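Local coordinates for alcohol dehydrogenase superfamily protein (Novosphingobium aromaticivorans, PDB 3GAZ) that probably acts as an oxidoreductase of the medium-chain alcohol dehydrogenase superfamily, likely with NADP(H) as its cofactor, at residues 34-39 and 75-80; 152-157 and 174-179. All coordinates share one frame; numbering follows the deposited sequence.

In the fold
Two ways of pairing beta strands meet in one chain. Interaction 1 is antiparallel and belongs to the GroES-like domain; interaction 2 is parallel and belongs to the nucleotide-binding-type domain. They share no strand or sheet and lie on opposite sides of the chain's centre, with about 39 Å between their own centres and about 26 Å between nearest atoms. The first is partly buried, several of its side chains partly exposed, and a beta bulge breaks its register. The second is the more buried, regular in register, and carries an aromatic ring besides aliphatic side chains. Backbone hydrogen bonds grip both pairs, three in 34-39 with 75-80 and four in 152-157 with 174-179.

Interaction 1 (34-39 and 75-80); sequences QVLVQI and VVAVGP
Residues 34-39 and 75-80 form an antiparallel strand pair in the mixed sheet of the GroES-like domain, with a beta bulge in the register. Leu-36 and Ala-77 make the hydrogen-bonded pair: Leu-36 N gives a nearly straight bond of 2.7 Å to Ala-77 O, and the CB atoms of Leu-36 and Ala-77 sit side by side at 3.7 Å. The carbonyl of Leu-36 points back across to receive Val-76 N at 3.0 Å from Leu-36 O. One step further on, Val-37 pairs with Val-75 rather than Val-76, which places the bulge. At the other end, Gly-79 N binds Gln-34 O; a side chain at Gly-79 would run into that same carbonyl oxygen.

Val-76 spreads its two methyls over different neighbours. Val-76 CG1 lies 3.5 Å from Gln-38 CB, the two side chains crossing at about a right angle, and Val-76 CG2 lies 3.9 Å from Leu-36 CD2. An alanine here would probably open a gap beside Gln-38 and Leu-36 and leave the Gln-38 chain freer to turn. On the face of the sheet opposite Leu-36 and Ala-77, Val-35 CG1 meets Val-78 CG1 at 4.0 Å, and Val-82 and Leu-116 add to the cover over Val-35. Three backbone bonds thus join the strands, Val-35 and Val-37 bond through their backbones to strand 108-112, and aliphatic branches pack on both faces, with Val-76 the extra residue of the bulge.

Interaction 2 (152-157 and 174-179); sequences QTVLIQ and RGARVF
The ring of Phe-179 meets Val-154 O at its edge, in the ring plane, with Phe-179 CD2 3.7 Å from that oxygen; Thr-153 CB approaches the same ring obliquely. CG of Phe-179 stands anti to the carbonyl carbon (chi1 -59°), which swings the ring back along its strand toward Thr-153. Beyond the two segments, the rings of His-211 and Phe-217 meet it at inclined angles, and Thr-196 and Ile-198 of the next strand also touch it.

Leu-155 flanks the root of this side chain, its CD1 lying 4.1 Å from Phe-179 CB. On the face of the sheet that carries Val-154 and Val-178, the contacts are aliphatic: Val-154 CG2 reaches Ala-176 CB at 3.7 Å, and Ile-156 CG1 lies 4.2 Å from Val-178 CG1. Helix 162-173 packs against Ile-156 and Val-178 here.

Four backbone bonds hold the strands in parallel register. Gln-152 O accepts Arg-177 N, and Arg-177 O accepts Val-154 N. Val-154 O then takes Phe-179 N at 2.8 Å, with the donor nitrogen nearly in line with the C=O bond, and Phe-179 O takes Ile-156 N, also at 2.8 Å. The chain enters the second strand through a Schellman motif that ends the helix, with Gly-175 at positive phi as its C-prime residue. Strand 153-157, helix 162-173 and strand 177-182 thus form a beta-alpha-beta crossover, the unit with which a Rossmann fold begins.

Interaction 1 (34-39 and 75-80)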
ATOM      1  N   GLN A  34      -0.154  10.977  14.017  1.00 19.68           N
ATOM      2  CA  GLN A  34      -0.003   9.583  14.449  1.00 19.97           C
ATOM      3  C   GLN A  34       0.413   9.467  15.914  1.00 19.64           C
ATOM      4  O   GLN A  34       0.895  10.426  16.521  1.00 16.25           O
ATOM      5  CB  GLN A  34       1.082   8.860  13.639  1.00 20.59           C
ATOM      6  CG  GLN A  34       0.927   8.828  12.134  1.00 20.81           C
ATOM      7  CD  GLN A  34       2.021   7.992  11.484  1.00 23.54           C
ATOM      8  OE1 GLN A  34       3.212   8.201  11.736  1.00 22.92           O
ATOM      9  NE2 GLN A  34       1.625   7.038  10.648  1.00 23.91           N
ATOM     10  N   VAL A  35       0.235   8.271  16.467  1.00 18.65           N
ATOM     11  CA  VAL A  35       0.656   7.976  17.831  1.00 19.18           C
ATOM     12  C   VAL A  35       1.429   6.672  17.717  1.00 19.24           C
ATOM     13  O   VAL A  35       1.158   5.869  16.821  1.00 18.96           O
ATOM     14  CB  VAL A  35      -0.535   7.776  18.813  1.00 20.06           C
ATOM     15  CG1 VAL A  35      -1.302   9.076  18.979  1.00 18.79           C
ATOM     16  CG2 VAL A  35      -1.447   6.660  18.323  1.00 17.67           C
ATOM     17  N   LEU A  36       2.409   6.471  18.591  1.00 17.34           N
ATOM     18  CA  LEU A  36       3.184   5.241  18.564  1.00 16.52           C
ATOM     19  C   LEU A  36       2.530   4.295  19.548  1.00 16.67           C
ATOM     20  O   LEU A  36       2.418   4.600  20.734  1.00 17.10           O
ATOM     21  CB  LEU A  36       4.639   5.493  18.973  1.00 16.68           C
ATOM     22  CG  LEU A  36       5.546   4.258  18.923  1.00 17.41           C
ATOM     23  CD1 LEU A  36       5.664   3.762  17.481  1.00 18.29           C
ATOM     24  CD2 LEU A  36       6.923   4.597  19.482  1.00 16.81           C
ATOM     25  N   VAL A  37       2.087   3.146  19.053  1.00 15.51           N
ATOM     26  CA  VAL A  37       1.432   2.180  19.909  1.00 13.99           C
ATOM     27  C   VAL A  37       2.340   1.032  20.286  1.00 15.21           C
ATOM     28  O   VAL A  37       2.965   0.414  19.427  1.00 14.01           O
ATOM     29  CB  VAL A  37       0.180   1.577  19.232  1.00 14.15           C
ATOM     30  CG1 VAL A  37      -0.474   0.553  20.169  1.00 13.35           C
ATOM     31  CG2 VAL A  37      -0.805   2.684  18.869  1.00 14.18           C
ATOM     32  N   GLN A  38       2.428   0.766  21.581  1.00 14.14           N
ATOM     33  CA  GLN A  38       3.214  -0.357  22.054  1.00 16.55           C
ATOM     34  C   GLN A  38       2.165  -1.455  22.031  1.00 15.59           C
ATOM     35  O   GLN A  38       1.233  -1.449  22.837  1.00 15.54           O
ATOM     36  CB  GLN A  38       3.708  -0.114  23.475  1.00 18.09           C
ATOM     37  CG  GLN A  38       4.522  -1.261  24.043  1.00 22.18           C
ATOM     38  CD  GLN A  38       5.244  -0.875  25.316  1.00 27.19           C
ATOM     39  OE1 GLN A  38       4.634  -0.378  26.264  1.00 29.23           O
ATOM     40  NE2 GLN A  38       6.553  -1.102  25.344  1.00 28.72           N
ATOM     41  N   ILE A  39       2.304  -2.372  21.083  1.00 14.49           N
ATOM     42  CA  ILE A  39       1.346  -3.453  20.904  1.00 14.44           C
ATOM     43  C   ILE A  39       1.468  -4.564  21.937  1.00 15.62           C
ATOM     44  O   ILE A  39       2.528  -5.172  22.088  1.00 15.54           O
ATOM     45  CB  ILE A  39       1.481  -4.057  19.486  1.00 14.55           C
ATOM     46  CG1 ILE A  39       1.254  -2.959  18.437  1.00 14.02           C
ATOM     47  CG2 ILE A  39       0.481  -5.197  19.306  1.00 15.27           C
ATOM     48  CD1 ILE A  39       1.493  -3.405  16.994  1.00 14.19           C
ATOM     49  N   VAL A  75      -0.461   3.605  24.212  1.00 16.42           N
ATOM     50  CA  VAL A  75       0.205   4.706  23.528  1.00 16.38           C
ATOM     51  C   VAL A  75       1.463   5.030  24.333  1.00 16.96           C
ATOM     52  O   VAL A  75       1.388   5.251  25.542  1.00 17.84           O
ATOM     53  CB  VAL A  75      -0.713   5.952  23.473  1.00 15.75           C
ATOM     54  CG1 VAL A  75       0.039   7.145  22.908  1.00 14.74           C
ATOM     55  CG2 VAL A  75      -1.938   5.649  22.622  1.00 17.15           C
ATOM     56  N   VAL A  76       2.618   5.035  23.674  1.00 17.75           N
ATOM     57  CA  VAL A  76       3.869   5.336  24.366  1.00 17.38           C
ATOM     58  C   VAL A  76       4.526   6.612  23.857  1.00 18.20           C
ATOM     59  O   VAL A  76       5.486   7.103  24.446  1.00 17.47           O
ATOM     60  CB  VAL A  76       4.872   4.171  24.252  1.00 18.31           C
ATOM     61  CG1 VAL A  76       4.376   2.988  25.063  1.00 18.49           C
ATOM     62  CG2 VAL A  76       5.057   3.776  22.794  1.00 16.22           C
ATOM     63  N   ALA A  77       4.003   7.145  22.759  1.00 19.56           N
ATOM     64  CA  ALA A  77       4.517   8.377  22.175  1.00 20.73           C
ATOM     65  C   ALA A  77       3.448   8.955  21.260  1.00 22.35           C
ATOM     66  O   ALA A  77       2.679   8.217  20.632  1.00 20.81           O
ATOM     67  CB  ALA A  77       5.797   8.111  21.392  1.00 20.74           C
ATOM     68  N   VAL A  78       3.400  10.279  21.190  1.00 22.09           N
ATOM     69  CA  VAL A  78       2.419  10.953  20.359  1.00 23.24           C
ATOM     70  C   VAL A  78       3.103  11.895  19.382  1.00 24.61           C
ATOM     71  O   VAL A  78       4.035  12.615  19.744  1.00 25.04           O
ATOM     72  CB  VAL A  78       1.423  11.748  21.232  1.00 24.11           C
ATOM     73  CG1 VAL A  78       0.394  12.437  20.365  1.00 24.68           C
ATOM     74  CG2 VAL A  78       0.743  10.806  22.217  1.00 24.23           C
ATOM     75  N   GLY A  79       2.648  11.875  18.135  1.00 24.48           N
ATOM     76  CA  GLY A  79       3.231  12.750  17.140  1.00 26.28           C
ATOM     77  C   GLY A  79       2.648  14.144  17.272  1.00 26.74           C
ATOM     78  O   GLY A  79       1.736  14.363  18.074  1.00 24.60           O
ATOM     79  N   PRO A  80       3.169  15.118  16.516  1.00 28.64           N
ATOM     80  CA  PRO A  80       2.652  16.488  16.583  1.00 31.03           C
ATOM     81  C   PRO A  80       1.212  16.532  16.073  1.00 31.91           C
ATOM     82  O   PRO A  80       0.772  15.621  15.371  1.00 34.13           O
ATOM     83  CB  PRO A  80       3.602  17.257  15.665  1.00 31.24           C
ATOM     84  CG  PRO A  80       4.890  16.498  15.794  1.00 31.57           C
ATOM     85  CD  PRO A  80       4.419  15.063  15.738  1.00 30.12           C
TER

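Interaction 2 (152-157 and 174-179)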
ATOM      1  N   GLN A 152     -36.912  -5.292  13.551  1.00 18.98           N
ATOM      2  CA  GLN A 152     -36.739  -6.045  12.316  1.00 18.79           C
ATOM      3  C   GLN A 152     -36.199  -7.435  12.604  1.00 18.46           C
ATOM      4  O   GLN A 152     -35.487  -7.646  13.584  1.00 19.75           O
ATOM      5  CB  GLN A 152     -35.774  -5.334  11.365  1.00 20.29           C
ATOM      6  CG  GLN A 152     -36.314  -4.061  10.735  1.00 22.62           C
ATOM      7  CD  GLN A 152     -35.336  -3.458   9.743  1.00 24.32           C
ATOM      8  OE1 GLN A 152     -34.157  -3.277  10.049  1.00 24.79           O
ATOM      9  NE2 GLN A 152     -35.823  -3.140   8.548  1.00 25.49           N
ATOM     10  N   THR A 153     -36.552  -8.386  11.751  1.00 17.96           N
ATOM     11  CA  THR A 153     -36.066  -9.745  11.906  1.00 18.70           C
ATOM     12  C   THR A 153     -34.746  -9.801  11.153  1.00 18.29           C
ATOM     13  O   THR A 153     -34.668  -9.391   9.991  1.00 18.19           O
ATOM     14  CB  THR A 153     -37.044 -10.767  11.308  1.00 18.88           C
ATOM     15  OG1 THR A 153     -37.339 -10.410   9.953  1.00 20.44           O
ATOM     16  CG2 THR A 153     -38.331 -10.805  12.125  1.00 19.52           C
ATOM     17  N   VAL A 154     -33.710 -10.295  11.822  1.00 15.63           N
ATOM     18  CA  VAL A 154     -32.385 -10.376  11.223  1.00 15.55           C
ATOM     19  C   VAL A 154     -31.838 -11.793  11.270  1.00 14.56           C
ATOM     20  O   VAL A 154     -31.882 -12.449  12.305  1.00 16.56           O
ATOM     21  CB  VAL A 154     -31.381  -9.440  11.954  1.00 13.57           C
ATOM     22  CG1 VAL A 154     -29.978  -9.622  11.385  1.00 13.99           C
ATOM     23  CG2 VAL A 154     -31.826  -7.991  11.815  1.00 16.77           C
ATOM     24  N   LEU A 155     -31.324 -12.256  10.136  1.00 13.71           N
ATOM     25  CA  LEU A 155     -30.744 -13.587  10.041  1.00 13.54           C
ATOM     26  C   LEU A 155     -29.247 -13.455   9.780  1.00 14.35           C
ATOM     27  O   LEU A 155     -28.837 -12.882   8.766  1.00 14.14           O
ATOM     28  CB  LEU A 155     -31.381 -14.369   8.890  1.00 13.93           C
ATOM     29  CG  LEU A 155     -30.726 -15.720   8.588  1.00 14.59           C
ATOM     30  CD1 LEU A 155     -30.923 -16.659   9.772  1.00 14.44           C
ATOM     31  CD2 LEU A 155     -31.314 -16.311   7.317  1.00 14.32           C
ATOM     32  N   ILE A 156     -28.437 -13.963  10.702  1.00 13.87           N
ATOM     33  CA  ILE A 156     -26.990 -13.920  10.543  1.00 15.43           C
ATOM     34  C   ILE A 156     -26.523 -15.303  10.111  1.00 14.87           C
ATOM     35  O   ILE A 156     -26.717 -16.277  10.837  1.00 16.01           O
ATOM     36  CB  ILE A 156     -26.268 -13.564  11.866  1.00 15.31           C
ATOM     37  CG1 ILE A 156     -26.742 -12.205  12.382  1.00 15.51           C
ATOM     38  CG2 ILE A 156     -24.754 -13.563  11.640  1.00 15.63           C
ATOM     39  CD1 ILE A 156     -26.446 -11.052  11.447  1.00 17.91           C
ATOM     40  N   GLN A 157     -25.923 -15.386   8.926  1.00 15.08           N
ATOM     41  CA  GLN A 157     -25.411 -16.650   8.396  1.00 17.02           C
ATOM     42  C   GLN A 157     -23.987 -16.856   8.908  1.00 17.75           C
ATOM     43  O   GLN A 157     -23.080 -16.107   8.543  1.00 20.18           O
ATOM     44  CB  GLN A 157     -25.409 -16.616   6.865  1.00 17.14           C
ATOM     45  CG  GLN A 157     -26.777 -16.340   6.254  1.00 20.07           C
ATOM     46  CD  GLN A 157     -27.637 -17.586   6.135  1.00 22.98           C
ATOM     47  OE1 GLN A 157     -27.692 -18.409   7.049  1.00 23.68           O
ATOM     48  NE2 GLN A 157     -28.321 -17.726   5.003  1.00 22.42           N
ATOM     49  N   ARG A 174     -29.419  -3.278  18.907  1.00 21.22           N
ATOM     50  CA  ARG A 174     -30.213  -2.285  18.195  1.00 23.41           C
ATOM     51  C   ARG A 174     -31.708  -2.602  18.135  1.00 22.93           C
ATOM     52  O   ARG A 174     -32.453  -1.974  17.380  1.00 21.27           O
ATOM     53  CB  ARG A 174     -29.644  -2.074  16.791  1.00 23.66           C
ATOM     54  CG  ARG A 174     -28.200  -1.586  16.820  1.00 28.03           C
ATOM     55  CD  ARG A 174     -27.646  -1.336  15.432  1.00 29.51           C
ATOM     56  NE  ARG A 174     -28.131  -0.091  14.843  1.00 32.48           N
ATOM     57  CZ  ARG A 174     -27.746   1.125  15.223  1.00 32.66           C
ATOM     58  NH1 ARG A 174     -26.865   1.272  16.204  1.00 34.00           N
ATOM     59  NH2 ARG A 174     -28.234   2.196  14.613  1.00 34.68           N
ATOM     60  N   GLY A 175     -32.131  -3.583  18.929  1.00 22.77           N
ATOM     61  CA  GLY A 175     -33.538  -3.944  19.007  1.00 23.88           C
ATOM     62  C   GLY A 175     -34.132  -4.937  18.025  1.00 23.65           C
ATOM     63  O   GLY A 175     -35.344  -5.151  18.027  1.00 24.82           O
ATOM     64  N   ALA A 176     -33.304  -5.563  17.201  1.00 23.47           N
ATOM     65  CA  ALA A 176     -33.818  -6.517  16.225  1.00 22.43           C
ATOM     66  C   ALA A 176     -34.056  -7.900  16.814  1.00 22.58           C
ATOM     67  O   ALA A 176     -33.511  -8.245  17.860  1.00 23.15           O
ATOM     68  CB  ALA A 176     -32.851  -6.620  15.051  1.00 22.35           C
ATOM     69  N   ARG A 177     -34.893  -8.684  16.144  1.00 22.52           N
ATOM     70  CA  ARG A 177     -35.163 -10.050  16.565  1.00 23.57           C
ATOM     71  C   ARG A 177     -34.170 -10.851  15.742  1.00 21.87           C
ATOM     72  O   ARG A 177     -34.335 -11.006  14.531  1.00 21.83           O
ATOM     73  CB  ARG A 177     -36.600 -10.452  16.231  1.00 27.46           C
ATOM     74  CG  ARG A 177     -37.633  -9.757  17.103  1.00 33.91           C
ATOM     75  CD  ARG A 177     -38.936 -10.544  17.138  1.00 39.51           C
ATOM     76  NE  ARG A 177     -38.696 -11.979  17.298  1.00 45.21           N
ATOM     77  CZ  ARG A 177     -37.948 -12.520  18.259  1.00 46.70           C
ATOM     78  NH1 ARG A 177     -37.355 -11.751  19.164  1.00 48.09           N
ATOM     79  NH2 ARG A 177     -37.787 -13.836  18.310  1.00 46.68           N
ATOM     80  N   VAL A 178     -33.135 -11.350  16.408  1.00 19.46           N
ATOM     81  CA  VAL A 178     -32.061 -12.067  15.740  1.00 18.60           C
ATOM     82  C   VAL A 178     -32.116 -13.589  15.708  1.00 18.69           C
ATOM     83  O   VAL A 178     -32.423 -14.244  16.706  1.00 17.53           O
ATOM     84  CB  VAL A 178     -30.701 -11.636  16.339  1.00 18.18           C
ATOM     85  CG1 VAL A 178     -29.550 -12.269  15.565  1.00 16.73           C
ATOM     86  CG2 VAL A 178     -30.593 -10.114  16.318  1.00 17.56           C
ATOM     87  N   PHE A 179     -31.786 -14.128  14.537  1.00 16.80           N
ATOM     88  CA  PHE A 179     -31.738 -15.562  14.269  1.00 17.11           C
ATOM     89  C   PHE A 179     -30.379 -15.806  13.616  1.00 16.36           C
ATOM     90  O   PHE A 179     -29.877 -14.945  12.889  1.00 14.78           O
ATOM     91  CB  PHE A 179     -32.841 -15.952  13.284  1.00 18.11           C
ATOM     92  CG  PHE A 179     -34.224 -15.626  13.762  1.00 19.70           C
ATOM     93  CD1 PHE A 179     -35.015 -16.605  14.358  1.00 20.35           C
ATOM     94  CD2 PHE A 179     -34.728 -14.334  13.646  1.00 20.36           C
ATOM     95  CE1 PHE A 179     -36.290 -16.305  14.832  1.00 19.73           C
ATOM     96  CE2 PHE A 179     -36.009 -14.020  14.120  1.00 21.59           C
ATOM     97  CZ  PHE A 179     -36.788 -15.012  14.714  1.00 21.31           C
TER